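Local coordinates for exopolysaccharide biosynthesis protein (Pantoea stewartii subsp. stewartii DC283, PDB 6TGF) that modifies the glycan biofilm, probably by hydrolysing exopolysaccharide, and is built around a bacteriophage tailspike-like parallel beta-helix, at residues G565-N570 with R632-T637; I561-Q566 with S612-V617; Q541-E546 with M664-P669; N571-E576 with R585-R590; E603-A608 with P677-L682. One frame throughout, in Å; residues are numbered along the deposited sequence.

Contact 1: G565-N570 with R632-T637; sequences GQSQFN and RLAGWT. With EDO (1,2-ethanediol), chain C.
Ser-567 faces Thr-637 with their CA atoms 4.1 Å apart, where the loop after strand 558-564 meets the turn leaving strand 626-633, and the backbone bond here runs from Gln-568 N to Trp-636 O (2.6 Å). Two hydroxyls add to it. Ser-567 OG, anti to its backbone N (chi1 170°), donates to Gly-635 O at 2.8 Å, nearly in line with the carbonyl bond. Thr-637 OG1 donates the other way, to Gln-566 O (2.9 Å), from 58° above that carbonyl plane. Phe-569 and Trp-636 cross obliquely, phenyl CE1 lying 4.0 Å from indole CE3. An ethanediol molecule, probably from the crystallisation liquor, sits beside both rings, its O1 over the centre of one indole face and its O2 over a phenyl face. The Gln-566 amide is held within its loop: OE1 accepts from Gly-588 N, and NE2 donates to Ser-567 O and Gln-568 O. Donors from both segments thus reach carbonyls of the other, joining two backbones without a strand ladder.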
# COMPACT_ATOMS: atom_id res chain seq x y z
N GLY B 565 41.27 -4.98 -17.32
CA GLY B 565 42.16 -3.81 -17.19
C GLY B 565 43.57 -4.17 -17.59
O GLY B 565 43.81 -5.36 -17.90
N GLN B 566 44.50 -3.21 -17.56
CA GLN B 566 45.88 -3.39 -18.08
C GLN B 566 46.91 -2.74 -17.15
O GLN B 566 46.52 -1.91 -16.30
CB GLN B 566 45.99 -2.80 -19.49
CG GLN B 566 45.89 -1.28 -19.53
CD GLN B 566 46.45 -0.73 -20.82
OE1 GLN B 566 45.79 -0.72 -21.85
NE2 GLN B 566 47.69 -0.24 -20.75
N SER B 567 48.18 -3.10 -17.34
CA SER B 567 49.38 -2.46 -16.73
C SER B 567 49.85 -1.31 -17.63
O SER B 567 49.67 -1.42 -18.86
CB SER B 567 50.47 -3.47 -16.49
OG SER B 567 51.69 -2.84 -16.13
N GLN B 568 50.43 -0.27 -17.04
CA GLN B 568 50.86 0.99 -17.71
C GLN B 568 49.63 1.82 -18.09
O GLN B 568 48.55 1.22 -18.32
CB GLN B 568 51.71 0.71 -18.95
CG GLN B 568 52.84 -0.28 -18.74
CD GLN B 568 53.87 0.20 -17.75
OE1 GLN B 568 54.03 1.39 -17.51
NE2 GLN B 568 54.59 -0.74 -17.16
N PHE B 569 49.79 3.14 -18.16
CA PHE B 569 48.80 4.10 -18.72
C PHE B 569 49.52 5.31 -19.31
O PHE B 569 48.93 6.40 -19.37
CB PHE B 569 47.79 4.51 -17.63
CG PHE B 569 48.43 5.00 -16.36
CD1 PHE B 569 48.77 4.11 -15.35
CD2 PHE B 569 48.69 6.35 -16.16
CE1 PHE B 569 49.35 4.56 -14.18
CE2 PHE B 569 49.27 6.80 -14.98
CZ PHE B 569 49.61 5.90 -14.00
N ASN B 570 50.77 5.12 -19.76
CA ASN B 570 51.60 6.16 -20.42
C ASN B 570 51.14 6.29 -21.87
O ASN B 570 50.69 5.28 -22.45
CB ASN B 570 53.10 5.86 -20.31
CG ASN B 570 53.49 4.52 -20.89
OD1 ASN B 570 53.66 3.55 -20.16
ND2 ASN B 570 53.62 4.46 -22.21
N ARG B 632 49.70 -11.33 -8.06
CA ARG B 632 50.78 -10.31 -8.02
C ARG B 632 50.41 -9.21 -9.03
O ARG B 632 50.77 -9.35 -10.22
CB ARG B 632 52.14 -10.93 -8.32
CG ARG B 632 53.32 -10.01 -8.05
CD ARG B 632 54.63 -10.75 -7.85
NE ARG B 632 55.53 -10.01 -6.98
CZ ARG B 632 56.60 -9.32 -7.36
NH1 ARG B 632 56.95 -9.26 -8.64
NH2 ARG B 632 57.33 -8.68 -6.46
N LEU B 633 49.69 -8.19 -8.57
CA LEU B 633 49.19 -7.07 -9.41
C LEU B 633 50.40 -6.29 -9.95
O LEU B 633 51.26 -5.90 -9.13
CB LEU B 633 48.27 -6.19 -8.56
CG LEU B 633 47.31 -5.28 -9.33
CD1 LEU B 633 46.40 -6.08 -10.25
CD2 LEU B 633 46.48 -4.44 -8.37
N ALA B 634 50.46 -6.10 -11.27
CA ALA B 634 51.60 -5.50 -12.01
C ALA B 634 51.88 -4.08 -11.51
O ALA B 634 51.00 -3.50 -10.84
CB ALA B 634 51.31 -5.51 -13.49
N GLY B 635 53.06 -3.55 -11.83
CA GLY B 635 53.41 -2.13 -11.60
C GLY B 635 52.65 -1.22 -12.54
O GLY B 635 52.53 -1.58 -13.73
N TRP B 636 52.13 -0.10 -12.02
CA TRP B 636 51.39 0.94 -12.79
C TRP B 636 50.16 0.35 -13.47
O TRP B 636 49.91 0.70 -14.64
CB TRP B 636 52.31 1.62 -13.81
CG TRP B 636 53.48 2.35 -13.20
CD1 TRP B 636 54.80 2.14 -13.46
CD2 TRP B 636 53.42 3.42 -12.25
NE1 TRP B 636 55.57 3.00 -12.73
CE2 TRP B 636 54.75 3.80 -11.97
CE3 TRP B 636 52.38 4.10 -11.59
CZ2 TRP B 636 55.06 4.82 -11.07
CZ3 TRP B 636 52.69 5.11 -10.71
CH2 TRP B 636 54.02 5.46 -10.45
N THR B 637 49.41 -0.52 -12.78
CA THR B 637 48.05 -0.95 -13.19
C THR B 637 47.05 -0.11 -12.39
O THR B 637 46.84 -0.34 -11.20
CB THR B 637 47.85 -2.47 -13.09
OG1 THR B 637 46.51 -2.77 -13.48
CG2 THR B 637 48.09 -3.04 -11.71
C1 EDO C . 53.91 6.10 -15.56
O1 EDO C . 53.64 6.09 -14.17
C2 EDO C . 53.96 4.74 -16.15
O2 EDO C . 52.85 4.40 -16.97

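Contact 2: I561-Q566 with S612-V617; sequences IEVFGQ and SPVLDV
Val-563 meets Pro-613 and Val-614 in an apolar contact that no hydrogen bond crosses. Carbon-to-carbon packing comes first. CG1 of Val-563, anti to its backbone N (chi1 -179°), is the branch that reaches over, touching Pro-613 CG at 3.6 Å and Val-614 CG2 at 3.9 Å. The valine and the proline slide past each other in opposite directions, whereas the two valines cross at about a right angle, with CG2 of Val-614 set against both methyls of Val-563. Ile-593 and Ala-640 also touch Val-563, and Ala-591 touches Val-614.

A second kind of contact is between ring carbons and carbonyls. Pro-613 CG is 3.4 Å from Gly-565 O and 3.5 Å from Val-563 O, so this single atom lies against two backbone oxygens and a methyl.

No polar bond passes between the segments. Ser-612 OG donates to Val-614 O at 2.7 Å, in the carbonyl plane and on a lone pair, a bond that spans Pro-613 within its own segment. Pro-613 bonds through its backbone to Ala-634, outside both segments. With every touching residue buried and only apolar and carbon-to-oxygen contacts crossing, Val-563 of strand 558-564 is joined to the Pro-613 to Val-614 corner by hydrophobic contact between the two sheets.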
# COMPACT_ATOMS: atom_id res chain seq x y z
N ILE B 561 38.13 -16.39 -12.96
CA ILE B 561 38.29 -14.98 -12.48
C ILE B 561 38.98 -14.18 -13.58
O ILE B 561 40.19 -14.39 -13.81
CB ILE B 561 39.08 -14.93 -11.16
CG1 ILE B 561 38.35 -15.65 -10.02
CG2 ILE B 561 39.42 -13.49 -10.78
CD1 ILE B 561 39.24 -16.02 -8.86
N GLU B 562 38.23 -13.29 -14.24
CA GLU B 562 38.75 -12.33 -15.25
C GLU B 562 39.21 -11.07 -14.51
O GLU B 562 38.35 -10.37 -13.94
CB GLU B 562 37.67 -12.00 -16.28
CG GLU B 562 38.10 -10.95 -17.29
CD GLU B 562 37.01 -10.51 -18.25
OE1 GLU B 562 37.27 -9.60 -19.06
OE2 GLU B 562 35.90 -11.07 -18.18
N VAL B 563 40.52 -10.80 -14.52
CA VAL B 563 41.11 -9.50 -14.07
C VAL B 563 41.14 -8.57 -15.29
O VAL B 563 42.14 -8.59 -16.03
CB VAL B 563 42.52 -9.69 -13.46
CG1 VAL B 563 43.11 -8.37 -12.98
CG2 VAL B 563 42.51 -10.70 -12.32
N PHE B 564 40.05 -7.82 -15.49
CA PHE B 564 39.88 -6.87 -16.62
C PHE B 564 40.62 -5.57 -16.30
O PHE B 564 40.58 -5.12 -15.14
CB PHE B 564 38.40 -6.61 -16.89
CG PHE B 564 38.15 -5.62 -18.00
CD1 PHE B 564 38.39 -5.96 -19.32
CD2 PHE B 564 37.69 -4.34 -17.72
CE1 PHE B 564 38.17 -5.05 -20.34
CE2 PHE B 564 37.46 -3.43 -18.75
CZ PHE B 564 37.71 -3.79 -20.05
N GLY B 565 41.27 -4.98 -17.32
CA GLY B 565 42.16 -3.81 -17.19
C GLY B 565 43.57 -4.17 -17.59
O GLY B 565 43.81 -5.36 -17.90
N GLN B 566 44.50 -3.21 -17.56
CA GLN B 566 45.88 -3.39 -18.08
C GLN B 566 46.91 -2.74 -17.15
O GLN B 566 46.52 -1.91 -16.30
CB GLN B 566 45.99 -2.80 -19.49
CG GLN B 566 45.89 -1.28 -19.53
CD GLN B 566 46.45 -0.73 -20.82
OE1 GLN B 566 45.79 -0.72 -21.85
NE2 GLN B 566 47.69 -0.24 -20.75
N SER B 612 49.20 -7.16 -19.65
CA SER B 612 48.62 -7.92 -18.51
C SER B 612 48.66 -7.10 -17.23
O SER B 612 49.67 -6.48 -16.93
CB SER B 612 49.33 -9.24 -18.33
OG SER B 612 48.73 -9.99 -17.28
N PRO B 613 47.56 -7.06 -16.44
CA PRO B 613 47.58 -6.45 -15.11
C PRO B 613 48.19 -7.36 -14.03
O PRO B 613 48.44 -6.87 -12.95
CB PRO B 613 46.09 -6.18 -14.84
CG PRO B 613 45.38 -7.30 -15.57
CD PRO B 613 46.23 -7.59 -16.79
N VAL B 614 48.41 -8.64 -14.35
CA VAL B 614 48.90 -9.69 -13.41
C VAL B 614 50.23 -10.26 -13.92
O VAL B 614 50.33 -10.51 -15.14
CB VAL B 614 47.84 -10.80 -13.23
CG1 VAL B 614 48.34 -11.96 -12.39
CG2 VAL B 614 46.54 -10.25 -12.66
N LEU B 615 51.20 -10.45 -13.02
CA LEU B 615 52.54 -11.04 -13.30
C LEU B 615 52.58 -12.50 -12.82
O LEU B 615 53.15 -13.33 -13.55
CB LEU B 615 53.61 -10.21 -12.60
CG LEU B 615 53.74 -8.75 -13.03
CD1 LEU B 615 54.89 -8.08 -12.30
CD2 LEU B 615 53.92 -8.63 -14.53
N ASP B 616 52.04 -12.77 -11.63
CA ASP B 616 52.07 -14.11 -10.97
C ASP B 616 50.70 -14.40 -10.35
O ASP B 616 49.96 -13.44 -10.04
CB ASP B 616 53.16 -14.17 -9.90
CG ASP B 616 54.53 -14.54 -10.42
OD1 ASP B 616 54.69 -15.69 -10.88
OD2 ASP B 616 55.43 -13.68 -10.38
N VAL B 617 50.38 -15.69 -10.18
CA VAL B 617 49.17 -16.19 -9.48
C VAL B 617 49.58 -17.36 -8.58
O VAL B 617 50.23 -18.30 -9.09
CB VAL B 617 48.07 -16.62 -10.47
CG1 VAL B 617 46.87 -17.24 -9.77
CG2 VAL B 617 47.63 -15.47 -11.36

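Contact 3: Q541-E546 with M664-P669; sequences QPVWYE and MAKATP
Trp-544 and Pro-669 make the contact at one end of this pairing: Pro-669 CD stands over one face of the indole, offset toward the rim, 3.8 Å from the centroid of the five-membered ring and 27° off its normal, a CH-pi contact. Thr-668 CG2 approaches Trp-544 CD1 obliquely at 3.8 Å. Further along, Lys-666 and Tyr-545 run side by side and point the same way. The tyrosine CG is anti to the carbonyl carbon (chi1 -79°), which carries the ring alongside the lysine chain: CG of Lys-666 lies over the phenol face, 4.1 Å from the ring centroid, and its CE comes within 3.3 Å of Tyr-545 OH. Val-543 CG1 also touches Lys-666 CG.

Behind these side chains is the backbone. Ala-667 N donates to Trp-544 O (3.1 Å); Glu-546 N donates to Ala-665 O (2.9 Å), which it meets nearly in line with the carbonyl; Ala-665 N returns a bond to Glu-546 O (3.2 Å). Tyr-545 and Lys-666 form an antiparallel non-hydrogen-bonded pair, and Glu-546 and Ala-665 a hydrogen-bonded one. Outward again, Arg-632 and Arg-618 touch Trp-544, while Leu-633 and Leu-535 touch Tyr-545. Because Met-664, with positive phi (52°), and Ala-665 both lie opposite Glu-546, the geometry fits a G1 beta bulge, placed where edge strand 659-664 ends and the chain turns a corner.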
# COMPACT_ATOMS: atom_id res chain seq x y z
N GLN B 541 56.44 -0.84 -8.52
CA GLN B 541 56.63 -2.22 -7.99
C GLN B 541 55.34 -3.02 -8.08
O GLN B 541 54.26 -2.49 -7.83
CB GLN B 541 57.09 -2.16 -6.53
CG GLN B 541 58.37 -1.36 -6.31
CD GLN B 541 59.45 -1.75 -7.29
OE1 GLN B 541 59.98 -0.91 -8.01
NE2 GLN B 541 59.77 -3.03 -7.33
N PRO B 542 55.40 -4.32 -8.44
CA PRO B 542 54.25 -5.22 -8.33
C PRO B 542 53.85 -5.43 -6.86
O PRO B 542 54.71 -5.40 -6.00
CB PRO B 542 54.74 -6.55 -8.94
CG PRO B 542 55.97 -6.18 -9.74
CD PRO B 542 56.58 -5.00 -9.01
N VAL B 543 52.55 -5.63 -6.61
CA VAL B 543 51.96 -5.78 -5.24
C VAL B 543 51.09 -7.03 -5.21
O VAL B 543 50.30 -7.24 -6.15
CB VAL B 543 51.16 -4.52 -4.83
CG1 VAL B 543 50.59 -4.64 -3.43
CG2 VAL B 543 52.00 -3.26 -4.96
N TRP B 544 51.22 -7.84 -4.15
CA TRP B 544 50.42 -9.06 -3.89
C TRP B 544 49.07 -8.67 -3.27
O TRP B 544 49.08 -7.91 -2.28
CB TRP B 544 51.18 -10.05 -3.00
CG TRP B 544 52.17 -10.90 -3.74
CD1 TRP B 544 53.53 -10.80 -3.71
CD2 TRP B 544 51.86 -12.00 -4.61
NE1 TRP B 544 54.09 -11.75 -4.51
CE2 TRP B 544 53.09 -12.50 -5.08
CE3 TRP B 544 50.68 -12.60 -5.05
CZ2 TRP B 544 53.17 -13.58 -5.96
CZ3 TRP B 544 50.75 -13.66 -5.92
CH2 TRP B 544 51.98 -14.15 -6.36
N TYR B 545 47.97 -9.19 -3.83
CA TYR B 545 46.59 -9.09 -3.28
C TYR B 545 46.02 -10.50 -3.09
O TYR B 545 46.32 -11.37 -3.93
CB TYR B 545 45.68 -8.30 -4.22
CG TYR B 545 45.83 -6.80 -4.16
CD1 TYR B 545 45.06 -6.03 -3.29
CD2 TYR B 545 46.72 -6.13 -4.99
CE1 TYR B 545 45.19 -4.66 -3.24
CE2 TYR B 545 46.85 -4.75 -4.95
CZ TYR B 545 46.09 -4.01 -4.07
OH TYR B 545 46.22 -2.65 -4.02
N GLU B 546 45.25 -10.71 -2.02
CA GLU B 546 44.30 -11.84 -1.90
C GLU B 546 42.97 -11.39 -2.49
O GLU B 546 42.36 -10.45 -1.93
CB GLU B 546 44.13 -12.29 -0.44
CG GLU B 546 43.32 -13.56 -0.30
CD GLU B 546 43.11 -14.06 1.12
OE1 GLU B 546 43.77 -13.53 2.04
OE2 GLU B 546 42.29 -14.98 1.31
N MET B 664 40.07 -9.01 -1.30
CA MET B 664 40.48 -7.91 -2.22
C MET B 664 41.39 -6.93 -1.46
O MET B 664 41.17 -5.71 -1.56
CB MET B 664 39.23 -7.20 -2.75
CG MET B 664 39.14 -7.13 -4.26
SD MET B 664 39.08 -8.75 -5.08
CE MET B 664 37.53 -9.39 -4.46
N ALA B 665 42.38 -7.47 -0.73
CA ALA B 665 43.25 -6.73 0.21
C ALA B 665 44.72 -7.09 -0.04
O ALA B 665 44.98 -8.23 -0.49
CB ALA B 665 42.85 -7.07 1.63
N LYS B 666 45.63 -6.16 0.24
CA LYS B 666 47.11 -6.36 0.15
C LYS B 666 47.51 -7.47 1.12
O LYS B 666 47.34 -7.28 2.34
CB LYS B 666 47.87 -5.07 0.44
CG LYS B 666 47.93 -4.09 -0.72
CD LYS B 666 48.31 -2.68 -0.33
CE LYS B 666 47.95 -1.66 -1.39
NZ LYS B 666 47.90 -0.29 -0.84
N ALA B 667 48.02 -8.59 0.58
CA ALA B 667 48.44 -9.79 1.35
C ALA B 667 49.39 -10.64 0.50
O ALA B 667 48.98 -11.03 -0.61
CB ALA B 667 47.22 -10.58 1.76
N THR B 668 50.60 -10.89 0.99
CA THR B 668 51.60 -11.79 0.36
C THR B 668 51.22 -13.23 0.69
O THR B 668 51.02 -13.56 1.86
CB THR B 668 53.03 -11.48 0.84
OG1 THR B 668 53.17 -10.07 0.98
CG2 THR B 668 54.08 -12.01 -0.12
N PRO B 669 51.09 -14.13 -0.31
CA PRO B 669 50.70 -15.52 -0.04
C PRO B 669 51.79 -16.25 0.76
O PRO B 669 52.96 -16.00 0.51
CB PRO B 669 50.51 -16.14 -1.43
CG PRO B 669 51.34 -15.27 -2.35
CD PRO B 669 51.32 -13.88 -1.74

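Contact 4: N571-E576 with R585-R590; sequences NGTDSE and RNTGGR
Thr-573 and Arg-585 bring the two backbones closest, CA to CA 4.9 Å, with neither segment in strand conformation there and no backbone hydrogen bond between them. The side chains therefore carry the contact. Arg-585 is extended from CG to NE (chi3 -162° sets NE anti to CB) and reaches Glu-576, where NE donates to OE2 at 2.7 Å in a salt bridge. The two flat groups stand 88° apart, and OE2 is met from 36° above the carboxylate plane. Arg-585 NH2 stays 3.8 Å from Glu-576 OE2, so the pairing is through NE alone. On the way, Arg-585 CD passes Gly-572 O at 3.3 Å.

The two segments are the opposite flanks of the long excursion linking strands 558-564 and 589-597, antiparallel neighbours in one sheet, and the salt bridge ties those flanks beyond the end of that sheet. Gly-572 O also accepts a hydrogen bond from Ser-575 OG (2.6 Å), a bond within 571-576 that spans the bend before Glu-576. On the more buried side, Thr-573 and Thr-587 cross at about a right angle, with Thr-573 OG1 2.9 Å from Thr-587 OG1. Thr-573 CG2 lies 3.9 Å from Asn-586 O. The second subunit completes this side: its Glu-603 hydrogen-bonds to Thr-573 OG1 and to Gly-572 N, its Arg-679 NH1 bonds to Thr-573 O, and its Ser-605 OG bonds to Thr-587 O.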
# COMPACT_ATOMS: atom_id res chain seq x y z
N ASN B 571 51.23 7.50 -22.44
CA ASN B 571 50.83 7.82 -23.83
C ASN B 571 51.83 7.19 -24.81
O ASN B 571 52.84 6.63 -24.35
CB ASN B 571 50.71 9.33 -24.05
CG ASN B 571 49.43 9.91 -23.49
OD1 ASN B 571 49.44 10.56 -22.46
ND2 ASN B 571 48.32 9.66 -24.17
N GLY B 572 51.53 7.27 -26.11
CA GLY B 572 52.41 6.81 -27.21
C GLY B 572 52.32 5.32 -27.44
O GLY B 572 53.35 4.72 -27.79
N THR B 573 51.13 4.73 -27.26
CA THR B 573 50.82 3.32 -27.63
C THR B 573 50.46 3.25 -29.12
O THR B 573 50.43 2.13 -29.67
CB THR B 573 49.71 2.72 -26.75
OG1 THR B 573 48.50 3.43 -27.01
CG2 THR B 573 50.04 2.78 -25.27
N ASP B 574 50.18 4.41 -29.74
CA ASP B 574 49.87 4.55 -31.19
C ASP B 574 51.09 5.09 -31.94
O ASP B 574 50.97 5.34 -33.15
CB ASP B 574 48.66 5.46 -31.41
CG ASP B 574 47.45 5.10 -30.56
OD1 ASP B 574 47.28 3.90 -30.26
OD2 ASP B 574 46.69 6.02 -30.21
N SER B 575 52.23 5.27 -31.25
CA SER B 575 53.50 5.77 -31.84
C SER B 575 54.18 4.64 -32.62
O SER B 575 54.22 4.72 -33.86
CB SER B 575 54.41 6.34 -30.78
OG SER B 575 54.82 5.33 -29.86
N GLU B 576 54.65 3.60 -31.92
CA GLU B 576 55.39 2.45 -32.52
C GLU B 576 54.39 1.41 -33.01
O GLU B 576 53.32 1.25 -32.43
CB GLU B 576 56.31 1.78 -31.49
CG GLU B 576 57.18 2.74 -30.70
CD GLU B 576 57.58 2.23 -29.33
OE1 GLU B 576 57.68 0.99 -29.17
OE2 GLU B 576 57.78 3.06 -28.43
N ARG B 585 54.24 -1.63 -26.06
CA ARG B 585 53.29 -0.52 -25.79
C ARG B 585 51.94 -0.87 -26.43
O ARG B 585 51.84 -0.78 -27.67
CB ARG B 585 53.82 0.80 -26.35
CG ARG B 585 55.13 1.27 -25.73
CD ARG B 585 55.41 2.72 -26.09
NE ARG B 585 56.80 3.09 -25.89
CZ ARG B 585 57.28 3.81 -24.88
NH1 ARG B 585 56.48 4.27 -23.93
NH2 ARG B 585 58.57 4.08 -24.82
N ASN B 586 50.95 -1.24 -25.62
CA ASN B 586 49.62 -1.72 -26.08
C ASN B 586 48.52 -1.04 -25.27
O ASN B 586 48.78 -0.69 -24.09
CB ASN B 586 49.52 -3.25 -25.98
CG ASN B 586 48.68 -3.87 -27.08
OD1 ASN B 586 47.83 -3.22 -27.67
ND2 ASN B 586 48.92 -5.14 -27.35
N THR B 587 47.35 -0.84 -25.88
CA THR B 587 46.08 -0.46 -25.20
C THR B 587 45.20 -1.71 -25.11
O THR B 587 45.18 -2.49 -26.08
CB THR B 587 45.37 0.70 -25.91
OG1 THR B 587 46.29 1.79 -26.02
CG2 THR B 587 44.13 1.16 -25.19
N GLY B 588 44.50 -1.87 -23.98
CA GLY B 588 43.70 -3.07 -23.67
C GLY B 588 44.54 -4.13 -22.97
O GLY B 588 45.78 -3.97 -22.93
N GLY B 589 43.90 -5.17 -22.45
CA GLY B 589 44.56 -6.29 -21.76
C GLY B 589 43.69 -6.86 -20.65
O GLY B 589 42.64 -6.26 -20.34
N ARG B 590 44.13 -7.98 -20.06
CA ARG B 590 43.44 -8.71 -18.97
C ARG B 590 44.26 -9.94 -18.56
O ARG B 590 45.12 -10.36 -19.36
CB ARG B 590 42.04 -9.16 -19.40
CG ARG B 590 42.02 -9.92 -20.72
CD ARG B 590 40.78 -10.79 -20.89
NE ARG B 590 39.54 -10.02 -20.84
CZ ARG B 590 39.04 -9.29 -21.83
NH1 ARG B 590 39.68 -9.19 -22.99
NH2 ARG B 590 37.90 -8.65 -21.65

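Contact 5: E603-A608 with P677-L682; sequences EASWSA and PQRFSL
Trp-606 and Gln-678 form a single backbone bridge between strand 602-610, outermost in its sheet within the chain, and the segment leading into strand 680-683. Trp-606 N donates to Pro-677 O (3.2 Å), and Arg-679 N donates to Trp-606 O (3.1 Å); Trp-606 thus bonds to the residues before and after Gln-678, the pattern of a parallel bridge, and the touching parts run 44° apart.

Trp-606 CG lies between its backbone N and carbonyl carbon (chi1 73°), the first torsion behind an indole that lies beside the glutamine chain, pointing the same way. Gln-678 CB is above one indole face, offset toward the rim, and its CG comes 3.4 Å from Trp-606 NE1; the ring and amide planes are 33° apart. Pro-677 puts CD at 3.3 Å from Ala-604 O, and its CG lies over a face of the Arg-679 guanidinium, toward the rim. Farther along, Ser-607 CB packs on Phe-680 CB at 3.5 Å. A water beside the bridge links Ser-605 OG (2.6 Å) and Arg-679 O, to which it donates (2.7 Å).

Arg-679 forms a salt bridge with Glu-693 and also reaches Thr-573 O of the third subunit. Ala-608 continues into an antiparallel ladder with the second subunit and Leu-682 into one with the third, so this short bridge lies in a trimer interface whose sheets run from chain to chain, consistent with the tailspike-like fold.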
# COMPACT_ATOMS: atom_id res chain seq x y z
N GLU B 603 42.99 -27.07 -8.14
CA GLU B 603 44.22 -26.62 -8.85
C GLU B 603 43.84 -25.44 -9.75
O GLU B 603 42.64 -25.29 -10.04
CB GLU B 603 44.84 -27.78 -9.63
CG GLU B 603 45.53 -28.79 -8.73
CD GLU B 603 45.81 -30.15 -9.34
OE1 GLU B 603 45.48 -30.35 -10.53
OE2 GLU B 603 46.35 -31.02 -8.63
N ALA B 604 44.82 -24.63 -10.15
CA ALA B 604 44.62 -23.38 -10.92
C ALA B 604 45.53 -23.35 -12.15
O ALA B 604 46.39 -24.24 -12.28
CB ALA B 604 44.85 -22.18 -10.03
N SER B 605 45.33 -22.35 -13.01
CA SER B 605 46.08 -22.08 -14.26
C SER B 605 45.55 -20.77 -14.86
O SER B 605 44.32 -20.59 -14.83
CB SER B 605 45.97 -23.22 -15.23
OG SER B 605 46.46 -22.86 -16.51
N TRP B 606 46.43 -19.89 -15.35
CA TRP B 606 46.04 -18.52 -15.78
C TRP B 606 46.75 -18.12 -17.08
O TRP B 606 47.94 -18.45 -17.25
CB TRP B 606 46.29 -17.51 -14.65
CG TRP B 606 47.73 -17.19 -14.39
CD1 TRP B 606 48.64 -17.93 -13.69
CD2 TRP B 606 48.43 -16.00 -14.82
NE1 TRP B 606 49.85 -17.30 -13.66
CE2 TRP B 606 49.75 -16.11 -14.34
CE3 TRP B 606 48.07 -14.87 -15.55
CZ2 TRP B 606 50.71 -15.13 -14.58
CZ3 TRP B 606 49.02 -13.89 -15.79
CH2 TRP B 606 50.32 -14.02 -15.30
N SER B 607 46.01 -17.43 -17.96
CA SER B 607 46.47 -16.82 -19.23
C SER B 607 46.32 -15.29 -19.12
O SER B 607 45.78 -14.82 -18.10
CB SER B 607 45.70 -17.37 -20.39
OG SER B 607 44.30 -17.32 -20.14
N ALA B 608 46.78 -14.55 -20.14
CA ALA B 608 46.74 -13.07 -20.19
C ALA B 608 46.45 -12.58 -21.61
O ALA B 608 46.50 -13.39 -22.55
CB ALA B 608 48.05 -12.52 -19.67
N PRO B 677 50.26 -22.45 -12.75
CA PRO B 677 51.00 -22.50 -14.01
C PRO B 677 50.48 -21.49 -15.04
O PRO B 677 49.28 -21.40 -15.22
CB PRO B 677 50.80 -23.93 -14.53
CG PRO B 677 50.35 -24.72 -13.32
CD PRO B 677 49.62 -23.74 -12.44
N GLN B 678 51.40 -20.77 -15.70
CA GLN B 678 51.09 -19.80 -16.78
C GLN B 678 50.87 -20.57 -18.09
O GLN B 678 51.85 -21.08 -18.65
CB GLN B 678 52.23 -18.79 -16.94
CG GLN B 678 52.54 -18.02 -15.67
CD GLN B 678 53.76 -17.14 -15.80
OE1 GLN B 678 54.60 -17.08 -14.90
NE2 GLN B 678 53.87 -16.45 -16.92
N ARG B 679 49.61 -20.67 -18.54
CA ARG B 679 49.21 -21.42 -19.75
C ARG B 679 48.03 -20.74 -20.44
O ARG B 679 47.21 -20.12 -19.72
CB ARG B 679 48.80 -22.86 -19.40
CG ARG B 679 49.83 -23.67 -18.64
CD ARG B 679 49.20 -24.91 -18.05
NE ARG B 679 50.15 -25.71 -17.29
CZ ARG B 679 49.84 -26.81 -16.60
NH1 ARG B 679 48.59 -27.24 -16.57
NH2 ARG B 679 50.78 -27.47 -15.94
N PHE B 680 47.94 -20.87 -21.76
CA PHE B 680 46.69 -20.67 -22.55
C PHE B 680 46.58 -21.82 -23.57
O PHE B 680 47.53 -22.62 -23.69
CB PHE B 680 46.64 -19.27 -23.17
CG PHE B 680 47.34 -19.09 -24.49
CD1 PHE B 680 46.68 -19.32 -25.69
CD2 PHE B 680 48.65 -18.64 -24.53
CE1 PHE B 680 47.32 -19.13 -26.90
CE2 PHE B 680 49.29 -18.45 -25.75
CZ PHE B 680 48.63 -18.69 -26.93
N SER B 681 45.43 -21.90 -24.24
CA SER B 681 45.07 -23.03 -25.14
C SER B 681 43.83 -22.66 -25.96
O SER B 681 42.71 -22.83 -25.44
CB SER B 681 44.85 -24.29 -24.33
OG SER B 681 44.18 -25.28 -25.10
N LEU B 682 44.04 -22.15 -27.18
CA LEU B 682 42.97 -21.82 -28.16
C LEU B 682 43.04 -22.83 -29.31
O LEU B 682 44.05 -22.82 -30.04
CB LEU B 682 43.18 -20.38 -28.65
CG LEU B 682 42.17 -19.86 -29.67
CD1 LEU B 682 40.76 -19.87 -29.10
CD2 LEU B 682 42.54 -18.46 -30.13
O HOH W 1 45.27 -21.16 -18.11

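In the fold
Contact 3 opens the series at 541-546. Contacts 2 and 1 then start from overlapping ranges, 561-566 and 565-570, and contact 4 opens and closes (571-576, 585-590) inside both of their loops. Contact 5 opens at 603-608, after which contact 2 closes at 612-617, contact 1 at 632-637, contact 3 at 664-669 and finally contact 5 at 677-682. Contacts 1, 2 and 4 therefore nest within contact 3, while contact 5 crosses contacts 1, 2 and 3. Contacts 1 and 2 join the two antiparallel five-stranded sheets, contact 3 pairs 543-551 with the chain after 659-664, contact 4 ties the flanks of the 558-564 to 589-597 connection, and contact 5 joins 602-610 to the segment entering 680-683.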